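Local coordinates for protein putative phosphomethylpyrimidine kinase (Bacteroides thetaiotaomicron, PDB 3MBH) that binds pyridoxal in a pocket of its ribokinase-like fold and probably phosphorylates it with ATP, as a pyridoxal kinase, at residues T196-Y201 with W209-P214; A244-T249 with I283-Y288; Q51-S56 with D265-I270. One frame throughout, in Å; residues are numbered along the deposited sequence.

Contact 1 of 3, residues T196-Y201 with W209-P214; sequences TSVYAY and WKVTCP
Thr196-Tyr201 and Trp209-Cys213 run antiparallel as the two arms of a beta hairpin, their axes 4.6 Å apart at closest and their directions 166° apart. Three hydrogen-bonded pairs hold the arms: Thr196 with Cys213, Val198 with Val211 and Ala200 with Trp209. Each pair makes two backbone bonds, such as Cys213 N to Thr196 O at 2.7 Å. In the non-hydrogen-bonded pairs between them, CA-H groups point at carbonyls; Lys210 CA lies 3.2 Å from Val198 O.

On one face of the sheet Tyr199 and Lys210 lie side by side and point the same way. Lys210 CG is anti to its backbone N (chi1 175°), which puts it over one face of the Tyr199 ring. This CH-pi contact is offset toward the rim, with CG 4.2 Å from the ring centroid. The extended chain then carries CD and CE past CZ to the hydroxyl. Both polar ends reach Asp164: Lys210 NZ by a salt bridge and Tyr199 OH by a hydrogen bond to the same OD1. Farther along this face, Ser197 CB approaches Thr212 OG1.

On the other face Val198 CB meets Val211 CG1 at 3.7 Å, and the CB atoms of Ala200 and Trp209 are 4.4 Å apart.

Strand 181-189 pairs with the outer side of 195-202, and strand 288-290 with that of 207-213. Helix 164-176 packs on the Tyr199 face. Helix 241-257 lies against Trp209 and Cys213 on the other.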
loop_
_atom_site.group_PDB
_atom_site.type_symbol
_atom_site.label_atom_id
_atom_site.label_comp_id
_atom_site.label_asym_id
_atom_site.label_seq_id
_atom_site.Cartn_x
_atom_site.Cartn_y
_atom_site.Cartn_z
ATOM N N THR A 196 -28.222 -10.650 7.467
ATOM C CA THR A 196 -28.255 -11.696 6.516
ATOM C C THR A 196 -27.212 -12.754 6.939
ATOM O O THR A 196 -26.226 -12.425 7.643
ATOM C CB THR A 196 -27.947 -11.113 5.095
ATOM O OG1 THR A 196 -28.312 -12.051 4.125
ATOM C CG2 THR A 196 -26.476 -10.809 4.903
ATOM N N SER A 197 -27.466 -14.007 6.570
ATOM C CA SER A 197 -26.460 -15.074 6.675
ATOM C C SER A 197 -26.183 -15.736 5.323
ATOM O O SER A 197 -26.985 -15.644 4.385
ATOM C CB SER A 197 -26.829 -16.111 7.732
ATOM O OG SER A 197 -28.200 -16.444 7.637
ATOM N N VAL A 198 -24.994 -16.337 5.238
ATOM C CA VAL A 198 -24.568 -17.119 4.115
ATOM C C VAL A 198 -24.215 -18.492 4.693
ATOM O O VAL A 198 -23.591 -18.592 5.765
ATOM C CB VAL A 198 -23.337 -16.506 3.408
ATOM C CG1 VAL A 198 -22.811 -17.442 2.294
ATOM C CG2 VAL A 198 -23.640 -15.072 2.832
ATOM N N TYR A 199 -24.647 -19.543 4.022
ATOM C CA TYR A 199 -24.383 -20.918 4.418
ATOM C C TYR A 199 -23.623 -21.568 3.261
ATOM O O TYR A 199 -23.792 -21.151 2.105
ATOM C CB TYR A 199 -25.675 -21.652 4.672
ATOM C CG TYR A 199 -26.415 -21.245 5.912
ATOM C CD1 TYR A 199 -27.171 -20.063 5.963
ATOM C CD2 TYR A 199 -26.410 -22.074 7.046
ATOM C CE1 TYR A 199 -27.874 -19.726 7.143
ATOM C CE2 TYR A 199 -27.120 -21.759 8.181
ATOM C CZ TYR A 199 -27.826 -20.581 8.241
ATOM O OH TYR A 199 -28.540 -20.328 9.403
ATOM N N ALA A 200 -22.723 -22.511 3.567
ATOM C CA ALA A 200 -21.946 -23.192 2.514
ATOM C C ALA A 200 -21.605 -24.617 2.938
ATOM O O ALA A 200 -21.541 -24.972 4.154
ATOM C CB ALA A 200 -20.667 -22.434 2.198
ATOM N N TYR A 201 -21.384 -25.431 1.923
ATOM C CA TYR A 201 -21.003 -26.815 2.103
ATOM C C TYR A 201 -19.890 -27.159 1.102
ATOM O O TYR A 201 -19.910 -26.737 -0.027
ATOM C CB TYR A 201 -22.216 -27.705 1.959
ATOM C CG TYR A 201 -21.876 -29.149 1.929
ATOM C CD1 TYR A 201 -21.485 -29.777 3.069
ATOM C CD2 TYR A 201 -21.956 -29.884 0.750
ATOM C CE1 TYR A 201 -21.129 -31.104 3.073
ATOM C CE2 TYR A 201 -21.619 -31.203 0.722
ATOM C CZ TYR A 201 -21.224 -31.817 1.897
ATOM O OH TYR A 201 -20.893 -33.123 1.939
ATOM N N TRP A 209 -20.442 -24.370 6.664
ATOM C CA TRP A 209 -20.036 -23.079 7.168
ATOM C C TRP A 209 -21.191 -22.132 7.219
ATOM O O TRP A 209 -22.061 -22.189 6.381
ATOM C CB TRP A 209 -18.986 -22.461 6.239
ATOM C CG TRP A 209 -17.811 -23.315 6.085
ATOM C CD1 TRP A 209 -17.582 -24.212 5.091
ATOM C CD2 TRP A 209 -16.711 -23.426 6.994
ATOM N NE1 TRP A 209 -16.399 -24.882 5.326
ATOM C CE2 TRP A 209 -15.829 -24.378 6.470
ATOM C CE3 TRP A 209 -16.374 -22.787 8.184
ATOM C CZ2 TRP A 209 -14.638 -24.735 7.114
ATOM C CZ3 TRP A 209 -15.193 -23.141 8.811
ATOM C CH2 TRP A 209 -14.351 -24.124 8.278
ATOM N N LYS A 210 -21.138 -21.191 8.143
ATOM C CA LYS A 210 -22.081 -20.104 8.198
ATOM C C LYS A 210 -21.382 -18.772 8.526
ATOM O O LYS A 210 -20.448 -18.714 9.343
ATOM C CB LYS A 210 -23.118 -20.434 9.270
ATOM C CG LYS A 210 -24.158 -19.343 9.582
ATOM C CD LYS A 210 -25.123 -19.850 10.678
ATOM C CE LYS A 210 -26.148 -18.820 11.146
ATOM N NZ LYS A 210 -27.119 -19.407 12.173
ATOM N N VAL A 211 -21.860 -17.698 7.944
ATOM C CA VAL A 211 -21.369 -16.375 8.307
ATOM C C VAL A 211 -22.559 -15.433 8.355
ATOM O O VAL A 211 -23.444 -15.536 7.535
ATOM C CB VAL A 211 -20.258 -15.930 7.339
ATOM C CG1 VAL A 211 -20.744 -15.884 5.920
ATOM C CG2 VAL A 211 -19.643 -14.626 7.766
ATOM N N THR A 212 -22.626 -14.585 9.364
ATOM C CA THR A 212 -23.745 -13.672 9.545
ATOM C C THR A 212 -23.203 -12.279 9.365
ATOM O O THR A 212 -22.173 -11.973 9.931
ATOM C CB THR A 212 -24.374 -13.814 10.963
ATOM O OG1 THR A 212 -25.000 -15.096 11.043
ATOM C CG2 THR A 212 -25.484 -12.724 11.237
ATOM N N CYS A 213 -23.923 -11.440 8.642
ATOM C CA CYS A 213 -23.442 -10.103 8.381
ATOM C C CYS A 213 -24.525 -9.078 8.546
ATOM O O CYS A 213 -25.714 -9.384 8.359
ATOM C CB CYS A 213 -22.903 -10.038 6.974
ATOM S SG CYS A 213 -21.538 -11.201 6.757
ATOM N N PRO A 214 -24.121 -7.848 8.887
ATOM C CA PRO A 214 -25.129 -6.833 9.103
ATOM C C PRO A 214 -25.345 -6.035 7.830
ATOM O O PRO A 214 -24.939 -4.862 7.726
ATOM C CB PRO A 214 -24.530 -5.985 10.217
ATOM C CG PRO A 214 -23.036 -6.035 9.916
ATOM C CD PRO A 214 -22.784 -7.353 9.266
#

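Contact 2 of 3, residues A244-T249 with I283-Y288; sequences ALDRAT and IQMASY
Asp246, on helix 241-257, turns its carboxylate to the backbone of Ala286 and Ser287 and so ties the C-terminal loop to the helix in this ribokinase-like fold. The loop leads into strand 288-290.

The polar part has one acceptor group and several donors. Asp246 OD1 takes Ala286 N at 2.8 Å, from above the carboxylate plane, and Ser287 N at 3.1 Å through its syn lone pair. Asp246 OD2 accepts from Ser287 OG, again from above the plane, and has a weak bond from Ser287 N. The Ser287 hydroxyl oxygen lies between its backbone N and carbonyl carbon (chi1 51°), which places it near OD2. Pro242 O, at the start of the helix, is a second acceptor competing for the single hydroxyl proton. Two successive NH groups and one hydroxyl thus meet a buried carboxylate, which probably steadies its negative charge. Beside it, the Arg247 guanidinium makes a salt bridge with Asp239. A second subunit contributes Gln254 and Arg257, which bond to Ile283 O and Ser287 O.

The packing part flanks this group. The selenomethionine Met285 crosses Asp246 at about a right angle, and Arg247 crosses Ile283 in the same manner. The end of Ile283 is pressed tightly against the helix. Its CD1 lies 3.7 Å from Asp246 CB and equally 3.7 Å from Arg247 CG.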
loop_
_atom_site.group_PDB
_atom_site.type_symbol
_atom_site.label_atom_id
_atom_site.label_comp_id
_atom_site.label_asym_id
_atom_site.label_seq_id
_atom_site.Cartn_x
_atom_site.Cartn_y
_atom_site.Cartn_z
ATOM N N ALA A 244 -12.824 -17.482 1.521
ATOM C CA ALA A 244 -13.558 -16.887 0.388
ATOM C C ALA A 244 -14.828 -16.235 0.870
ATOM O O ALA A 244 -15.127 -15.101 0.506
ATOM C CB ALA A 244 -13.872 -17.937 -0.683
ATOM N N LEU A 245 -15.588 -16.950 1.679
ATOM C CA LEU A 245 -16.789 -16.398 2.301
ATOM C C LEU A 245 -16.565 -15.079 3.088
ATOM O O LEU A 245 -17.385 -14.146 3.020
ATOM C CB LEU A 245 -17.406 -17.438 3.265
ATOM C CG LEU A 245 -17.918 -18.760 2.671
ATOM C CD1 LEU A 245 -18.481 -19.707 3.815
ATOM C CD2 LEU A 245 -18.924 -18.536 1.595
ATOM N N ASP A 246 -15.489 -15.030 3.875
ATOM C CA ASP A 246 -15.123 -13.815 4.635
ATOM C C ASP A 246 -14.727 -12.672 3.737
ATOM O O ASP A 246 -15.222 -11.556 3.915
ATOM C CB ASP A 246 -14.009 -14.137 5.640
ATOM C CG ASP A 246 -14.572 -14.861 6.877
ATOM O OD1 ASP A 246 -15.533 -14.310 7.465
ATOM O OD2 ASP A 246 -14.093 -15.944 7.247
ATOM N N ARG A 247 -13.886 -12.951 2.739
ATOM C CA ARG A 247 -13.478 -11.925 1.798
ATOM C C ARG A 247 -14.688 -11.348 1.079
ATOM O O ARG A 247 -14.805 -10.127 0.964
ATOM C CB ARG A 247 -12.469 -12.468 0.804
ATOM C CG ARG A 247 -11.176 -12.833 1.432
ATOM C CD ARG A 247 -10.075 -13.186 0.391
ATOM N NE ARG A 247 -9.675 -12.049 -0.406
ATOM C CZ ARG A 247 -8.870 -12.122 -1.449
ATOM N NH1 ARG A 247 -8.379 -13.293 -1.840
ATOM N NH2 ARG A 247 -8.541 -11.000 -2.099
ATOM N N ALA A 248 -15.582 -12.215 0.577
ATOM C CA ALA A 248 -16.776 -11.779 -0.197
ATOM C C ALA A 248 -17.742 -10.959 0.663
ATOM O O ALA A 248 -18.132 -9.863 0.270
ATOM C CB ALA A 248 -17.501 -12.939 -0.850
ATOM N N THR A 249 -18.043 -11.422 1.871
ATOM C CA THR A 249 -18.986 -10.723 2.719
ATOM C C THR A 249 -18.430 -9.375 3.228
ATOM O O THR A 249 -19.160 -8.386 3.296
ATOM C CB THR A 249 -19.494 -11.633 3.860
ATOM O OG1 THR A 249 -18.399 -12.216 4.590
ATOM C CG2 THR A 249 -20.419 -12.777 3.269
ATOM N N ILE A 283 -7.654 -9.977 6.265
ATOM C CA ILE A 283 -9.034 -10.197 6.649
ATOM C C ILE A 283 -9.119 -10.947 8.013
ATOM O O ILE A 283 -8.247 -11.779 8.356
ATOM C CB ILE A 283 -9.707 -10.822 5.453
ATOM C CG1 ILE A 283 -11.067 -11.385 5.806
ATOM C CG2 ILE A 283 -8.746 -11.837 4.744
ATOM C CD1 ILE A 283 -11.980 -11.257 4.671
ATOM N N GLN A 284 -10.067 -10.576 8.861
ATOM C CA GLN A 284 -10.241 -11.336 10.091
ATOM C C GLN A 284 -11.457 -12.197 9.844
ATOM O O GLN A 284 -12.414 -11.770 9.220
ATOM C CB GLN A 284 -10.386 -10.459 11.362
ATOM C CG GLN A 284 -11.082 -11.164 12.588
ATOM C CD GLN A 284 -11.108 -10.291 13.849
ATOM O OE1 GLN A 284 -10.591 -9.163 13.852
ATOM N NE2 GLN A 284 -11.685 -10.826 14.934
HETATM N N MSE A 285 -11.413 -13.418 10.330
HETATM C CA MSE A 285 -12.436 -14.358 10.006
HETATM C C MSE A 285 -13.687 -14.244 10.863
HETATM O O MSE A 285 -13.623 -14.114 12.075
HETATM C CB MSE A 285 -11.867 -15.761 10.021
HETATM C CG MSE A 285 -11.028 -16.018 8.758
HETATM SE SE MSE A 285 -10.594 -17.892 8.580
HETATM C CE MSE A 285 -11.788 -18.250 7.167
ATOM N N ALA A 286 -14.819 -14.325 10.191
ATOM C CA ALA A 286 -16.130 -14.321 10.824
ATOM C C ALA A 286 -16.890 -15.666 10.568
ATOM O O ALA A 286 -17.736 -16.065 11.348
ATOM C CB ALA A 286 -16.889 -13.158 10.323
ATOM N N SER A 287 -16.550 -16.381 9.515
ATOM C CA SER A 287 -17.187 -17.665 9.210
ATOM C C SER A 287 -16.955 -18.746 10.288
ATOM O O SER A 287 -15.910 -18.800 10.970
ATOM C CB SER A 287 -16.722 -18.149 7.817
ATOM O OG SER A 287 -15.322 -18.110 7.744
ATOM N N TYR A 288 -17.959 -19.575 10.505
ATOM C CA TYR A 288 -17.797 -20.648 11.433
ATOM C C TYR A 288 -18.421 -21.914 11.007
ATOM O O TYR A 288 -19.391 -21.952 10.214
ATOM C CB TYR A 288 -18.246 -20.249 12.838
ATOM C CG TYR A 288 -19.674 -19.877 12.958
ATOM C CD1 TYR A 288 -20.092 -18.600 12.639
ATOM C CD2 TYR A 288 -20.595 -20.786 13.440
ATOM C CE1 TYR A 288 -21.435 -18.225 12.742
ATOM C CE2 TYR A 288 -21.957 -20.436 13.583
ATOM C CZ TYR A 288 -22.360 -19.145 13.236
ATOM O OH TYR A 288 -23.684 -18.777 13.363
#

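Contact 3 of 3, residues Q51-S56 with D265-I270; sequences QYPGFS and DNREGI. With PXL (3-hydroxy-5-(hydroxymethyl)-2-methylisonicotinaldehyde), chain G.
The ring of Tyr52 and the guanidinium of Arg267 cross with their planes 45° apart. Tyr52 CE1 sits over the centre of one guanidinium face, 3.6 Å above the plane. Arg267 CB in turn lies over a face of the tyrosine ring, a CH-pi contact of 4.2 Å to the centroid. Asp265 and water 1 are at the guanidinium edge, in its plane, and water 2 lies at the edge of the Tyr52 ring.

Asp265, just before the 3-10 segment 266-268, opens an Asx turn that runs into it, its OD1 accepting from Arg267 N. The same carboxylate receives Arg267 side-on: NE bonds to the syn lone pair of Asp265 OD1, and NH2 forms a salt bridge to OD2 at 2.9 Å. The bend of the arginine at chi3 (-54°) sets NE on its way to this partner. The double grip fixes the rotation of the guanidinium beside the tyrosine. Pro53 CD adds a contact to Arg267 NH1 at 3.6 Å.

No direct hydrogen bond joins the two segments; waters do so. Water 1 donates to Gln51 O and has a weak bond from Arg267 NH1. Water 2 accepts from Tyr52 OH at 2.6 Å and donates to Asp265 OD2 and Glu268 OE2.

This surface contact borders the pyridoxal pocket. His49, a pocket residue, stacks on Tyr52 and bonds to Arg267 O. Gln51 reaches the ligand itself: its NE2 donates to PXL O4A at 3.1 Å, with an N-H...O angle of 165°.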
loop_
_atom_site.group_PDB
_atom_site.type_symbol
_atom_site.label_atom_id
_atom_site.label_comp_id
_atom_site.label_asym_id
_atom_site.label_seq_id
_atom_site.Cartn_x
_atom_site.Cartn_y
_atom_site.Cartn_z
ATOM N N GLN A 51 -34.265 -4.719 -12.450
ATOM C CA GLN A 51 -34.972 -4.242 -11.258
ATOM C C GLN A 51 -35.288 -2.732 -11.323
ATOM O O GLN A 51 -35.906 -2.164 -10.446
ATOM C CB GLN A 51 -34.221 -4.620 -9.998
ATOM C CG GLN A 51 -33.991 -6.145 -9.849
ATOM C CD GLN A 51 -33.426 -6.543 -8.497
ATOM O OE1 GLN A 51 -34.044 -6.259 -7.468
ATOM N NE2 GLN A 51 -32.285 -7.259 -8.483
ATOM N N TYR A 52 -34.846 -2.063 -12.376
ATOM C CA TYR A 52 -35.417 -0.774 -12.722
ATOM C C TYR A 52 -36.813 -0.981 -13.368
ATOM O O TYR A 52 -37.154 -2.079 -13.873
ATOM C CB TYR A 52 -34.463 -0.016 -13.679
ATOM C CG TYR A 52 -33.275 0.679 -13.016
ATOM C CD1 TYR A 52 -33.431 1.885 -12.371
ATOM C CD2 TYR A 52 -32.012 0.127 -13.059
ATOM C CE1 TYR A 52 -32.364 2.530 -11.791
ATOM C CE2 TYR A 52 -30.932 0.750 -12.467
ATOM C CZ TYR A 52 -31.107 1.952 -11.846
ATOM O OH TYR A 52 -30.047 2.562 -11.284
ATOM N N PRO A 53 -37.628 0.080 -13.402
ATOM C CA PRO A 53 -38.958 -0.134 -13.987
ATOM C C PRO A 53 -38.923 -0.590 -15.462
ATOM O O PRO A 53 -39.786 -1.337 -15.895
ATOM C CB PRO A 53 -39.652 1.219 -13.837
ATOM C CG PRO A 53 -38.802 2.006 -12.857
ATOM C CD PRO A 53 -37.441 1.425 -12.831
ATOM N N GLY A 54 -37.915 -0.209 -16.225
ATOM C CA GLY A 54 -37.879 -0.585 -17.623
ATOM C C GLY A 54 -36.413 -0.795 -18.015
ATOM O O GLY A 54 -35.480 -0.435 -17.266
ATOM N N PHE A 55 -36.224 -1.396 -19.174
ATOM C CA PHE A 55 -34.910 -1.627 -19.683
ATOM C C PHE A 55 -35.009 -1.997 -21.151
ATOM O O PHE A 55 -35.997 -2.574 -21.559
ATOM C CB PHE A 55 -34.215 -2.775 -18.905
ATOM C CG PHE A 55 -35.059 -4.022 -18.789
ATOM C CD1 PHE A 55 -35.959 -4.181 -17.729
ATOM C CD2 PHE A 55 -34.943 -5.021 -19.704
ATOM C CE1 PHE A 55 -36.720 -5.349 -17.623
ATOM C CE2 PHE A 55 -35.708 -6.180 -19.600
ATOM C CZ PHE A 55 -36.624 -6.320 -18.596
ATOM N N SER A 56 -33.949 -1.685 -21.910
ATOM C CA SER A 56 -33.742 -2.236 -23.251
ATOM C C SER A 56 -33.190 -3.632 -23.082
ATOM O O SER A 56 -32.535 -3.920 -22.092
ATOM C CB SER A 56 -32.773 -1.378 -24.075
ATOM O OG SER A 56 -31.473 -1.383 -23.542
ATOM N N ASP A 265 -29.629 6.135 -4.397
ATOM C CA ASP A 265 -30.540 5.229 -5.083
ATOM C C ASP A 265 -29.926 3.853 -5.082
ATOM O O ASP A 265 -29.064 3.553 -5.917
ATOM C CB ASP A 265 -30.752 5.702 -6.524
ATOM C CG ASP A 265 -31.715 4.851 -7.289
ATOM O OD1 ASP A 265 -32.241 3.839 -6.775
ATOM O OD2 ASP A 265 -31.937 5.187 -8.465
ATOM N N ASN A 266 -30.366 3.035 -4.130
ATOM C CA ASN A 266 -29.843 1.698 -3.926
ATOM C C ASN A 266 -29.928 0.824 -5.159
ATOM O O ASN A 266 -29.226 -0.164 -5.242
ATOM C CB ASN A 266 -30.552 0.977 -2.790
ATOM C CG ASN A 266 -30.301 1.587 -1.441
ATOM O OD1 ASN A 266 -29.487 2.492 -1.257
ATOM N ND2 ASN A 266 -31.014 1.066 -0.455
ATOM N N ARG A 267 -30.742 1.191 -6.138
ATOM C CA ARG A 267 -30.748 0.405 -7.368
ATOM C C ARG A 267 -29.409 0.527 -8.129
ATOM O O ARG A 267 -29.105 -0.295 -8.992
ATOM C CB ARG A 267 -31.911 0.794 -8.267
ATOM C CG ARG A 267 -33.299 0.512 -7.628
ATOM C CD ARG A 267 -34.426 1.208 -8.424
ATOM N NE ARG A 267 -34.189 2.615 -8.595
ATOM C CZ ARG A 267 -34.985 3.439 -9.286
ATOM N NH1 ARG A 267 -36.060 2.992 -9.911
ATOM N NH2 ARG A 267 -34.651 4.709 -9.405
ATOM N N GLU A 268 -28.602 1.539 -7.822
ATOM C CA GLU A 268 -27.299 1.723 -8.518
ATOM C C GLU A 268 -26.284 0.708 -8.035
ATOM O O GLU A 268 -25.222 0.554 -8.652
ATOM C CB GLU A 268 -26.802 3.162 -8.392
ATOM C CG GLU A 268 -27.656 4.115 -9.199
ATOM C CD GLU A 268 -27.247 5.552 -9.126
ATOM O OE1 GLU A 268 -26.117 5.821 -8.687
ATOM O OE2 GLU A 268 -28.051 6.428 -9.520
ATOM N N GLY A 269 -26.586 0.012 -6.928
ATOM C CA GLY A 269 -25.693 -0.994 -6.403
ATOM C C GLY A 269 -24.778 -0.525 -5.295
ATOM O O GLY A 269 -24.808 0.652 -4.870
ATOM N N ILE A 270 -23.949 -1.442 -4.843
ATOM C CA ILE A 270 -22.827 -1.085 -3.955
ATOM C C ILE A 270 -21.878 -0.095 -4.596
ATOM O O ILE A 270 -21.841 0.016 -5.839
ATOM C CB ILE A 270 -22.100 -2.337 -3.416
ATOM C CG1 ILE A 270 -21.317 -3.063 -4.513
ATOM C CG2 ILE A 270 -23.144 -3.227 -2.782
ATOM C CD1 ILE A 270 -20.199 -3.990 -4.023
HETATM O OP4 PXL G . -27.079 -11.095 -11.329
HETATM C C5A PXL G . -28.104 -10.129 -11.151
HETATM C C5 PXL G . -28.498 -9.569 -12.522
HETATM C C6 PXL G . -27.746 -9.674 -13.675
HETATM N N1 PXL G . -28.169 -9.186 -14.841
HETATM C C2 PXL G . -29.314 -8.505 -15.054
HETATM C C3 PXL G . -30.194 -8.311 -13.893
HETATM C C4 PXL G . -29.761 -8.895 -12.602
HETATM C C4A PXL G . -30.492 -8.743 -11.346
HETATM O O4A PXL G . -31.331 -7.901 -11.403
HETATM O O3 PXL G . -31.389 -7.701 -13.946
HETATM C C2A PXL G . -29.555 -7.992 -16.464
HETATM O O HOH W 1 -37.533 -0.114 -9.714
HETATM O O HOH W 2 -30.444 5.103 -10.688
#

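Contacts 1 and 2 are neighbours, with centres 9 Å apart. Lys210 N probably bonds to Tyr288 O, where strand 207-213 pairs with 288-290, and Leu245 and Thr249 of helix 241-257 pack on Trp209 and Cys213. Together they build the hairpin end of the large mixed sheet. Contact 3 lies apart, its centre 26 Å from that of contact 1 and 28 Å from that of contact 2, beside the pyridoxal pocket. Along the chain, contact 1 is nested within the loop closed by contact 3. Contacts 2 and 3 interleave: after helix 241-257 the chain meets the pocket-bearing loop 51-56 at 265-270 before returning to the sheet edge and second subunit at 283-288.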